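Local coordinates for uncharacterized protein YPL067C (Saccharomyces cerevisiae, PDB 5KCI), which is a cytoplasmic DUF3605-family protein of unknown function that may be linked to histidine triad amyloid toxicity, at residues 28-31 and 32-35; 43-46 and 47-51; 139-142 and 143-147; 187-190 and 191-195. All coordinates share one frame; numbering follows the deposited sequence.

Contact 1: residues 28-31 and 32-35; sequences SGEL and ARLK
A short 3-10 turn, residues 31-33, follows the Schellman motif that ends helix 19-28, and through it Glu30 and Leu31 reach forward to Arg33 and Leu34. Gly29 is the C-prime residue of that motif; its positive phi (76°) is easy for a residue without a CB. Glu30 then centres an inverse gamma turn, and two i to i+3 backbone bonds take over: Arg33 N donates to Glu30 O at 3.1 Å, Leu34 N to Leu31 O at 3.0 Å. In both the donor stands well above the carbonyl plane, consistent with the tight 3-10 winding. On the outer side the long, charged Glu30 and Arg33 run side by side, with the arginine extended from CG to NE, and their salt bridge joins Glu30 OE1 to Arg33 NE over 3.3 Å. Carboxylate and guanidinium planes are turned 38° apart, and OE1 comes to the guanidinium obliquely, so the pair is not the flat, two-pronged kind. On the inner side two leucines suit the buried position: Leu31 CD2 and Leu34 CD1 meet loosely at 4.2 Å. Both rest on Phe152 of strand 149-152, an outermost strand of the sheet, while Leu31 also packs on Tyr155 and Leu34 on Trp17 and Tyr96. Hydrogen bonds from Tyr155 OH to Gly29 O and from Trp17 NE1 to Arg33 O fasten this link between helices 19-28 and 38-51.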
loop_
_atom_site.group_PDB
_atom_site.type_symbol
_atom_site.label_atom_id
_atom_site.label_comp_id
_atom_site.label_asym_id
_atom_site.label_seq_id
_atom_site.Cartn_x
_atom_site.Cartn_y
_atom_site.Cartn_z
ATOM N N SER A 28 -10.218 7.912 -11.906
ATOM C CA SER A 28 -11.556 8.448 -11.682
ATOM C C SER A 28 -11.895 8.560 -10.207
ATOM O O SER A 28 -12.867 9.243 -9.859
ATOM C CB SER A 28 -12.594 7.570 -12.388
ATOM O OG SER A 28 -12.657 6.286 -11.801
ATOM N N GLY A 29 -11.114 7.931 -9.333
ATOM C CA GLY A 29 -11.416 7.939 -7.910
ATOM C C GLY A 29 -12.541 7.010 -7.521
ATOM O O GLY A 29 -13.013 7.072 -6.376
ATOM N N GLU A 30 -12.973 6.128 -8.433
ATOM C CA GLU A 30 -14.058 5.185 -8.141
ATOM C C GLU A 30 -13.501 3.934 -7.460
ATOM O O GLU A 30 -13.667 2.790 -7.919
ATOM C CB GLU A 30 -14.819 4.849 -9.424
ATOM C CG GLU A 30 -15.499 6.056 -10.034
ATOM C CD GLU A 30 -16.115 5.780 -11.389
ATOM O OE1 GLU A 30 -16.152 4.600 -11.804
ATOM O OE2 GLU A 30 -16.550 6.753 -12.041
ATOM N N LEU A 31 -12.831 4.179 -6.331
ATOM C CA LEU A 31 -12.055 3.134 -5.672
ATOM C C LEU A 31 -12.916 2.003 -5.124
ATOM O O LEU A 31 -12.415 0.884 -4.965
ATOM C CB LEU A 31 -11.227 3.733 -4.535
ATOM C CG LEU A 31 -10.205 4.807 -4.852
ATOM C CD1 LEU A 31 -9.455 5.211 -3.581
ATOM C CD2 LEU A 31 -9.212 4.365 -5.928
ATOM N N ALA A 32 -14.196 2.251 -4.841
ATOM C CA ALA A 32 -15.031 1.184 -4.298
ATOM C C ALA A 32 -15.167 0.041 -5.294
ATOM O O ALA A 32 -15.372 -1.112 -4.895
ATOM C CB ALA A 32 -16.409 1.716 -3.931
ATOM N N ARG A 33 -15.066 0.354 -6.585
ATOM C CA ARG A 33 -15.087 -0.653 -7.662
ATOM C C ARG A 33 -13.946 -1.655 -7.579
ATOM O O ARG A 33 -13.995 -2.692 -8.270
ATOM C CB ARG A 33 -15.011 0.033 -9.017
ATOM C CG ARG A 33 -16.284 0.672 -9.507
ATOM C CD ARG A 33 -16.033 1.371 -10.837
ATOM N NE ARG A 33 -17.236 1.510 -11.659
ATOM C CZ ARG A 33 -17.555 0.721 -12.686
ATOM N NH1 ARG A 33 -16.772 -0.289 -13.047
ATOM N NH2 ARG A 33 -18.672 0.947 -13.364
ATOM N N LEU A 34 -12.875 -1.345 -6.847
ATOM C CA LEU A 34 -11.759 -2.282 -6.701
ATOM C C LEU A 34 -12.163 -3.228 -5.584
ATOM O O LEU A 34 -12.055 -2.898 -4.401
ATOM C CB LEU A 34 -10.449 -1.567 -6.387
ATOM C CG LEU A 34 -9.968 -0.500 -7.371
ATOM C CD1 LEU A 34 -8.749 0.249 -6.824
ATOM C CD2 LEU A 34 -9.659 -1.119 -8.746
ATOM N N LYS A 35 -12.697 -4.377 -5.965
ATOM C CA LYS A 35 -13.312 -5.303 -5.032
ATOM C C LYS A 35 -12.537 -6.612 -5.027
ATOM O O LYS A 35 -11.769 -6.913 -5.951
ATOM C CB LYS A 35 -14.783 -5.556 -5.390
ATOM C CG LYS A 35 -15.750 -5.305 -4.235
ATOM C CD LYS A 35 -15.673 -6.396 -3.161
ATOM C CE LYS A 35 -15.105 -5.906 -1.813
ATOM N NZ LYS A 35 -13.791 -5.185 -1.851
#

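Contact 2: residues 43-46 and 47-51; sequences KYHE and HKKRT
Tyr44 and Lys48 make the close-packed part of this one-turn contact on helix 38-51. Their side chains run side by side, and chi1 of the lysine with its bend at chi2 brings CD over one face of the phenol: CD stands 3.9 Å from the ring centroid, 23° off the normal, a CH-pi contact. The flat ring and the flexible aliphatic chain suit each other here, although the neighbouring CE is modelled too near the hydroxyl for its position to be trusted. Beneath them runs regular alpha-helical bonding, for example Lys48 N to Tyr44 O at 2.9 Å. At the end of the second segment Thr51 OG1 adds a bond to His47 O, 3.2 Å long, approaching from the face opposite to Thr51 N, so that this carbonyl is gripped twice.

Lys43, Glu46 and Arg50 form a salt-bridge network, an acid between two bases. With CG of Glu46 between its backbone N and carbonyl carbon (chi1 78°), the carboxylate can serve both. OE1 pairs with Lys43 NZ, modelled so close (2.5 Å) that the exact length is doubtful. The loose half faces solvent: OE2 is a long 3.8 Å from NH1 of the exposed Arg50, the carboxylate and guanidinium planes 69° apart. Such flexible charged groups suit a surface helix.

Lys43 and His47 turn to Phe94, in the loop between strands 87-91 and 102-109; Tyr44 meets Arg36 by cation-pi and touches Ser160, from the loop between strands 149-152 and 165-172.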
loop_
_atom_site.group_PDB
_atom_site.type_symbol
_atom_site.label_atom_id
_atom_site.label_comp_id
_atom_site.label_asym_id
_atom_site.label_seq_id
_atom_site.Cartn_x
_atom_site.Cartn_y
_atom_site.Cartn_z
ATOM N N LYS A 43 -12.870 -15.503 2.393
ATOM C CA LYS A 43 -11.745 -15.636 3.322
ATOM C C LYS A 43 -11.605 -14.386 4.188
ATOM O O LYS A 43 -11.520 -14.461 5.426
ATOM C CB LYS A 43 -10.457 -15.909 2.537
ATOM C CG LYS A 43 -10.597 -17.018 1.481
ATOM C CD LYS A 43 -11.506 -18.176 1.937
ATOM C CE LYS A 43 -11.015 -18.865 3.203
ATOM N NZ LYS A 43 -12.076 -19.703 3.818
ATOM N N TYR A 44 -11.627 -13.219 3.556
ATOM C CA TYR A 44 -11.641 -11.978 4.311
ATOM C C TYR A 44 -12.745 -11.979 5.357
ATOM O O TYR A 44 -12.549 -11.477 6.469
ATOM C CB TYR A 44 -11.822 -10.809 3.365
ATOM C CG TYR A 44 -11.653 -9.470 4.019
ATOM C CD1 TYR A 44 -12.727 -8.608 4.157
ATOM C CD2 TYR A 44 -10.409 -9.052 4.474
ATOM C CE1 TYR A 44 -12.567 -7.347 4.744
ATOM C CE2 TYR A 44 -10.237 -7.793 5.064
ATOM C CZ TYR A 44 -11.316 -6.946 5.182
ATOM O OH TYR A 44 -11.155 -5.709 5.769
ATOM N N HIS A 45 -13.915 -12.538 5.024
ATOM C CA HIS A 45 -15.007 -12.594 5.996
ATOM C C HIS A 45 -14.631 -13.439 7.213
ATOM O O HIS A 45 -14.952 -13.071 8.356
ATOM C CB HIS A 45 -16.279 -13.134 5.339
ATOM C CG HIS A 45 -17.537 -12.775 6.074
ATOM N ND1 HIS A 45 -18.433 -13.719 6.528
ATOM C CD2 HIS A 45 -18.046 -11.572 6.434
ATOM C CE1 HIS A 45 -19.440 -13.116 7.133
ATOM N NE2 HIS A 45 -19.229 -11.813 7.090
ATOM N N GLU A 46 -13.952 -14.578 6.996
ATOM C CA GLU A 46 -13.553 -15.408 8.138
ATOM C C GLU A 46 -12.467 -14.737 8.989
ATOM O O GLU A 46 -12.477 -14.864 10.224
ATOM C CB GLU A 46 -13.102 -16.791 7.659
ATOM C CG GLU A 46 -11.707 -16.862 7.077
ATOM C CD GLU A 46 -11.378 -18.208 6.428
ATOM O OE1 GLU A 46 -12.307 -19.003 6.187
ATOM O OE2 GLU A 46 -10.184 -18.458 6.129
ATOM N N HIS A 47 -11.517 -14.031 8.356
ATOM C CA HIS A 47 -10.509 -13.281 9.110
ATOM C C HIS A 47 -11.159 -12.176 9.923
ATOM O O HIS A 47 -10.724 -11.867 11.046
ATOM C CB HIS A 47 -9.478 -12.710 8.134
ATOM C CG HIS A 47 -8.596 -11.621 8.692
ATOM N ND1 HIS A 47 -7.476 -11.892 9.447
ATOM C CD2 HIS A 47 -8.607 -10.279 8.511
ATOM C CE1 HIS A 47 -6.859 -10.765 9.742
ATOM N NE2 HIS A 47 -7.516 -9.767 9.176
ATOM N N LYS A 48 -12.212 -11.569 9.359
ATOM C CA LYS A 48 -12.997 -10.583 10.072
ATOM C C LYS A 48 -13.644 -11.196 11.299
ATOM O O LYS A 48 -13.598 -10.617 12.386
ATOM C CB LYS A 48 -14.046 -9.989 9.131
ATOM C CG LYS A 48 -13.854 -8.509 8.812
ATOM C CD LYS A 48 -12.442 -8.186 8.338
ATOM C CE LYS A 48 -12.234 -6.686 8.199
ATOM N NZ LYS A 48 -12.519 -5.933 9.447
ATOM N N LYS A 49 -14.257 -12.374 11.152
ATOM C CA LYS A 49 -14.760 -13.059 12.338
ATOM C C LYS A 49 -13.665 -13.177 13.391
ATOM O O LYS A 49 -13.899 -12.920 14.577
ATOM C CB LYS A 49 -15.304 -14.442 11.971
ATOM C CG LYS A 49 -16.541 -14.422 11.078
ATOM C CD LYS A 49 -17.270 -15.765 11.123
ATOM C CE LYS A 49 -17.624 -16.295 9.735
ATOM N NZ LYS A 49 -18.737 -15.553 9.080
ATOM N N ARG A 50 -12.447 -13.524 12.972
ATOM C CA ARG A 50 -11.391 -13.777 13.952
ATOM C C ARG A 50 -10.930 -12.513 14.667
ATOM O O ARG A 50 -10.484 -12.590 15.817
ATOM C CB ARG A 50 -10.188 -14.428 13.277
ATOM C CG ARG A 50 -10.435 -15.824 12.772
ATOM C CD ARG A 50 -9.139 -16.442 12.285
ATOM N NE ARG A 50 -8.759 -15.940 10.967
ATOM C CZ ARG A 50 -9.179 -16.469 9.822
ATOM N NH1 ARG A 50 -9.996 -17.516 9.832
ATOM N NH2 ARG A 50 -8.777 -15.949 8.668
ATOM N N THR A 51 -10.989 -11.352 14.015
ATOM C CA THR A 51 -10.494 -10.118 14.624
ATOM C C THR A 51 -11.607 -9.222 15.164
ATOM O O THR A 51 -11.348 -8.056 15.475
ATOM C CB THR A 51 -9.674 -9.321 13.620
ATOM O OG1 THR A 51 -10.482 -9.035 12.471
ATOM C CG2 THR A 51 -8.432 -10.085 13.192
#

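Contact 3: residues 139-142 and 143-147; sequences LLRP and LLSSG
Chi1 of -56° at Ser145 and -58° at Ser146 sets each OG beside its own backbone N, from where the hydroxyls fold back to the carbonyls of Arg141 and Pro142, one turn earlier in helix 141-146. The short helix ends in a Schellman motif at Gly147, whose positive phi is unstrained without a side chain. Each of the two carbonyls is held twice. Arg141 O receives Ser145 N at 2.9 Å and, from above its plane, Ser145 OG at 3.0 Å; Pro142 O receives Ser146 N and Ser146 OG from opposite faces. Serine is small enough to bond back in this way, and Ser146 OG is further engaged by Arg177 NH2. Proline fits the first turn of the helix, where its missing N-H costs no helical bond, and its CD lies over one face of the poorly ordered Arg141 guanidinium.

Leucines of the helix and of the 3-10 turn before it face the sheet. Leu140 CB meets Leu144 CD1 at 3.7 Å, while Leu140 CD2 and Leu143 CD1 stay 4.3 Å apart. Leu140 and Leu143 press on Leu171 of strand 165-172, and Leu143 and Leu144 on Val149 of strand 149-152, so the helix packs against these two strands. Beneath these leucines the backbone bond from Leu144 N to Leu140 O is short and straight, 2.8 Å with an N-H...O angle of 171°.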
loop_
_atom_site.group_PDB
_atom_site.type_symbol
_atom_site.label_atom_id
_atom_site.label_comp_id
_atom_site.label_asym_id
_atom_site.label_seq_id
_atom_site.Cartn_x
_atom_site.Cartn_y
_atom_site.Cartn_z
ATOM N N LEU A 139 14.284 -0.656 -6.559
ATOM C CA LEU A 139 13.663 -1.961 -6.724
ATOM C C LEU A 139 12.434 -1.902 -7.624
ATOM O O LEU A 139 11.996 -2.949 -8.095
ATOM C CB LEU A 139 13.299 -2.557 -5.365
ATOM C CG LEU A 139 14.456 -2.881 -4.409
ATOM C CD1 LEU A 139 13.903 -3.233 -3.047
ATOM C CD2 LEU A 139 15.307 -4.022 -4.926
ATOM N N LEU A 140 11.896 -0.719 -7.905
ATOM C CA LEU A 140 10.745 -0.562 -8.798
ATOM C C LEU A 140 11.123 -0.007 -10.170
ATOM O O LEU A 140 10.228 0.234 -11.001
ATOM C CB LEU A 140 9.697 0.363 -8.149
ATOM C CG LEU A 140 9.182 -0.048 -6.758
ATOM C CD1 LEU A 140 8.133 0.895 -6.274
ATOM C CD2 LEU A 140 8.625 -1.482 -6.809
ATOM N N ARG A 141 12.418 0.228 -10.429
ATOM C CA ARG A 141 12.831 0.988 -11.609
ATOM C C ARG A 141 12.151 0.513 -12.892
ATOM O O ARG A 141 11.536 1.314 -13.600
ATOM C CB ARG A 141 14.355 0.922 -11.757
ATOM C CG ARG A 141 14.916 1.527 -13.039
ATOM C CD ARG A 141 16.357 1.088 -13.269
ATOM N NE ARG A 141 16.512 -0.368 -13.211
ATOM C CZ ARG A 141 16.299 -1.194 -14.232
ATOM N NH1 ARG A 141 15.919 -0.727 -15.413
ATOM N NH2 ARG A 141 16.465 -2.500 -14.069
ATOM N N PRO A 142 12.285 -0.750 -13.289
ATOM C CA PRO A 142 11.736 -1.110 -14.606
ATOM C C PRO A 142 10.223 -1.059 -14.625
ATOM O O PRO A 142 9.648 -0.651 -15.641
ATOM C CB PRO A 142 12.288 -2.510 -14.849
ATOM C CG PRO A 142 12.512 -3.065 -13.572
ATOM C CD PRO A 142 12.867 -1.919 -12.615
ATOM N N LEU A 143 9.573 -1.357 -13.490
ATOM C CA LEU A 143 8.118 -1.217 -13.389
ATOM C C LEU A 143 7.686 0.228 -13.546
ATOM O O LEU A 143 6.727 0.534 -14.268
ATOM C CB LEU A 143 7.641 -1.756 -12.056
ATOM C CG LEU A 143 7.895 -3.247 -11.812
ATOM C CD1 LEU A 143 7.495 -3.635 -10.389
ATOM C CD2 LEU A 143 7.162 -4.097 -12.798
ATOM N N LEU A 144 8.381 1.141 -12.878
ATOM C CA LEU A 144 8.052 2.555 -13.062
ATOM C C LEU A 144 8.236 2.941 -14.518
ATOM O O LEU A 144 7.392 3.642 -15.094
ATOM C CB LEU A 144 8.941 3.417 -12.182
ATOM C CG LEU A 144 8.717 3.191 -10.691
ATOM C CD1 LEU A 144 9.922 3.661 -9.888
ATOM C CD2 LEU A 144 7.436 3.945 -10.275
ATOM N N SER A 145 9.338 2.479 -15.129
ATOM C CA SER A 145 9.596 2.845 -16.516
ATOM C C SER A 145 8.463 2.361 -17.400
ATOM O O SER A 145 8.114 3.028 -18.379
ATOM C CB SER A 145 10.928 2.262 -17.004
ATOM O OG SER A 145 12.005 2.659 -16.189
ATOM N N SER A 146 7.845 1.234 -17.031
ATOM C CA SER A 146 6.733 0.638 -17.773
ATOM C C SER A 146 5.348 1.210 -17.456
ATOM O O SER A 146 4.379 0.819 -18.115
ATOM C CB SER A 146 6.722 -0.864 -17.496
ATOM O OG SER A 146 7.958 -1.475 -17.867
ATOM N N GLY A 147 5.197 2.100 -16.474
ATOM C CA GLY A 147 3.869 2.479 -16.033
ATOM C C GLY A 147 3.159 1.401 -15.235
ATOM O O GLY A 147 1.928 1.367 -15.192
#

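Contact 4: residues 187-190 and 191-195; sequences VDDI and LSHGF
From Val187 to His193 the backbone keeps alpha-helical phi and psi, tying the last turns of helix 180-193 by i to i+4 bonds such as Leu191 N to Val187 O, 2.9 Å and nearly straight. The helix ends at Gly194: its N still donates to Ile190 O, at 2.7 Å, but its phi is positive (78°), easy for glycine, and the chain departs extended to Phe195. A bound zinc ion lies about 6 Å from Gly194.

Val187 and Leu191 run side by side, Val187 CG1 3.9 Å from Leu191 CD1, apolar groups fit for a helix face whose Leu191 packs on Val89 and Ala91 of strand 87-91. Asp188, whose OD2 bridges to Lys184, and Ser192 are exposed, whereas Asp189 and His193 lie where Leu139 packs against the helix. The Asp189 carboxylate stands almost upright to the His193 ring, their planes 84° apart, with OD2 in plane at the ring edge. Phe195, whose O accepts from Tyr87 OH, turns its ring back toward the last turn of the helix and packs on Val89. Ile190 CG2 points opposite its backbone N (CG1 beside it, chi1 -71°), and this branch meets Phe195 obliquely, 3.8 Å from CE1.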
loop_
_atom_site.group_PDB
_atom_site.type_symbol
_atom_site.label_atom_id
_atom_site.label_comp_id
_atom_site.label_asym_id
_atom_site.label_seq_id
_atom_site.Cartn_x
_atom_site.Cartn_y
_atom_site.Cartn_z
ATOM N N VAL A 187 9.231 -9.949 -5.550
ATOM C CA VAL A 187 8.435 -9.403 -4.458
ATOM C C VAL A 187 9.043 -9.788 -3.117
ATOM O O VAL A 187 9.098 -8.973 -2.185
ATOM C CB VAL A 187 6.977 -9.869 -4.604
ATOM C CG1 VAL A 187 6.152 -9.505 -3.366
ATOM C CG2 VAL A 187 6.390 -9.275 -5.887
ATOM N N ASP A 188 9.523 -11.029 -2.994
ATOM C CA ASP A 188 10.229 -11.421 -1.775
ATOM C C ASP A 188 11.429 -10.510 -1.550
ATOM O O ASP A 188 11.699 -10.081 -0.422
ATOM C CB ASP A 188 10.668 -12.897 -1.862
ATOM C CG ASP A 188 9.506 -13.887 -1.665
ATOM O OD1 ASP A 188 8.387 -13.467 -1.314
ATOM O OD2 ASP A 188 9.702 -15.104 -1.840
ATOM N N ASP A 189 12.135 -10.173 -2.629
ATOM C CA ASP A 189 13.261 -9.246 -2.547
ATOM C C ASP A 189 12.824 -7.894 -1.987
ATOM O O ASP A 189 13.411 -7.371 -1.027
ATOM C CB ASP A 189 13.867 -9.092 -3.950
ATOM C CG ASP A 189 15.341 -8.794 -3.916
ATOM O OD1 ASP A 189 16.056 -9.465 -3.150
ATOM O OD2 ASP A 189 15.784 -7.888 -4.649
ATOM N N ILE A 190 11.769 -7.322 -2.567
ATOM C CA ILE A 190 11.267 -6.023 -2.124
ATOM C C ILE A 190 10.896 -6.061 -0.654
ATOM O O ILE A 190 11.245 -5.163 0.120
ATOM C CB ILE A 190 10.066 -5.602 -2.986
ATOM C CG1 ILE A 190 10.539 -5.246 -4.378
ATOM C CG2 ILE A 190 9.321 -4.438 -2.349
ATOM C CD1 ILE A 190 9.466 -5.312 -5.419
ATOM N N LEU A 191 10.121 -7.068 -0.257
ATOM C CA LEU A 191 9.644 -7.140 1.117
ATOM C C LEU A 191 10.782 -7.381 2.103
ATOM O O LEU A 191 10.718 -6.917 3.248
ATOM C CB LEU A 191 8.600 -8.245 1.238
ATOM C CG LEU A 191 7.342 -8.071 0.385
ATOM C CD1 LEU A 191 6.481 -9.320 0.466
ATOM C CD2 LEU A 191 6.563 -6.845 0.836
ATOM N N SER A 192 11.812 -8.120 1.684
ATOM C CA SER A 192 12.946 -8.392 2.557
ATOM C C SER A 192 13.791 -7.144 2.748
ATOM O O SER A 192 14.142 -6.795 3.875
ATOM C CB SER A 192 13.792 -9.529 1.974
ATOM O OG SER A 192 15.021 -9.631 2.661
ATOM N N HIS A 193 14.123 -6.457 1.651
ATOM C CA HIS A 193 14.917 -5.235 1.726
ATOM C C HIS A 193 14.109 -4.041 2.229
ATOM O O HIS A 193 14.661 -3.173 2.911
ATOM C CB HIS A 193 15.496 -4.901 0.351
ATOM C CG HIS A 193 16.493 -5.896 -0.143
ATOM N ND1 HIS A 193 17.608 -6.255 0.583
ATOM C CD2 HIS A 193 16.552 -6.602 -1.297
ATOM C CE1 HIS A 193 18.308 -7.143 -0.100
ATOM N NE2 HIS A 193 17.688 -7.370 -1.244
ATOM N N GLY A 194 12.825 -3.971 1.890
ATOM C CA GLY A 194 12.027 -2.791 2.140
ATOM C C GLY A 194 12.292 -1.697 1.121
ATOM O O GLY A 194 13.186 -1.774 0.281
ATOM N N PHE A 195 11.506 -0.636 1.219
ATOM C CA PHE A 195 11.772 0.529 0.404
ATOM C C PHE A 195 12.834 1.411 1.060
ATOM O O PHE A 195 13.012 1.408 2.275
ATOM C CB PHE A 195 10.495 1.323 0.191
ATOM C CG PHE A 195 9.500 0.655 -0.723
ATOM C CD1 PHE A 195 9.919 -0.121 -1.805
ATOM C CD2 PHE A 195 8.145 0.819 -0.518
ATOM C CE1 PHE A 195 8.987 -0.706 -2.656
ATOM C CE2 PHE A 195 7.220 0.231 -1.355
ATOM C CZ PHE A 195 7.634 -0.532 -2.423
#

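How the contacts relate
Contacts 3 and 4 belong together: Leu139 packs on Asp189, Ile190 and Gly194, and Leu140 CD1 lies 4.0 Å from Phe195 CE1, so the 3-10 turn before helix 141-146 packs, largely through leucines, on the end of helix 180-193. Both are partly buried, as is contact 1, whose leucines turn to strand 149-152; but contact 1 is a loop turn with 3-10 bonding, its centre about 23 Å from that of contact 3. Contact 2 is the surface member, without a buried residue, relying on ion pairs and a lysine over a phenol; it and contact 3 stand on opposite sides of the chain's centre. Glycines with positive phi mark helix ends in contacts 1, 3 and 4.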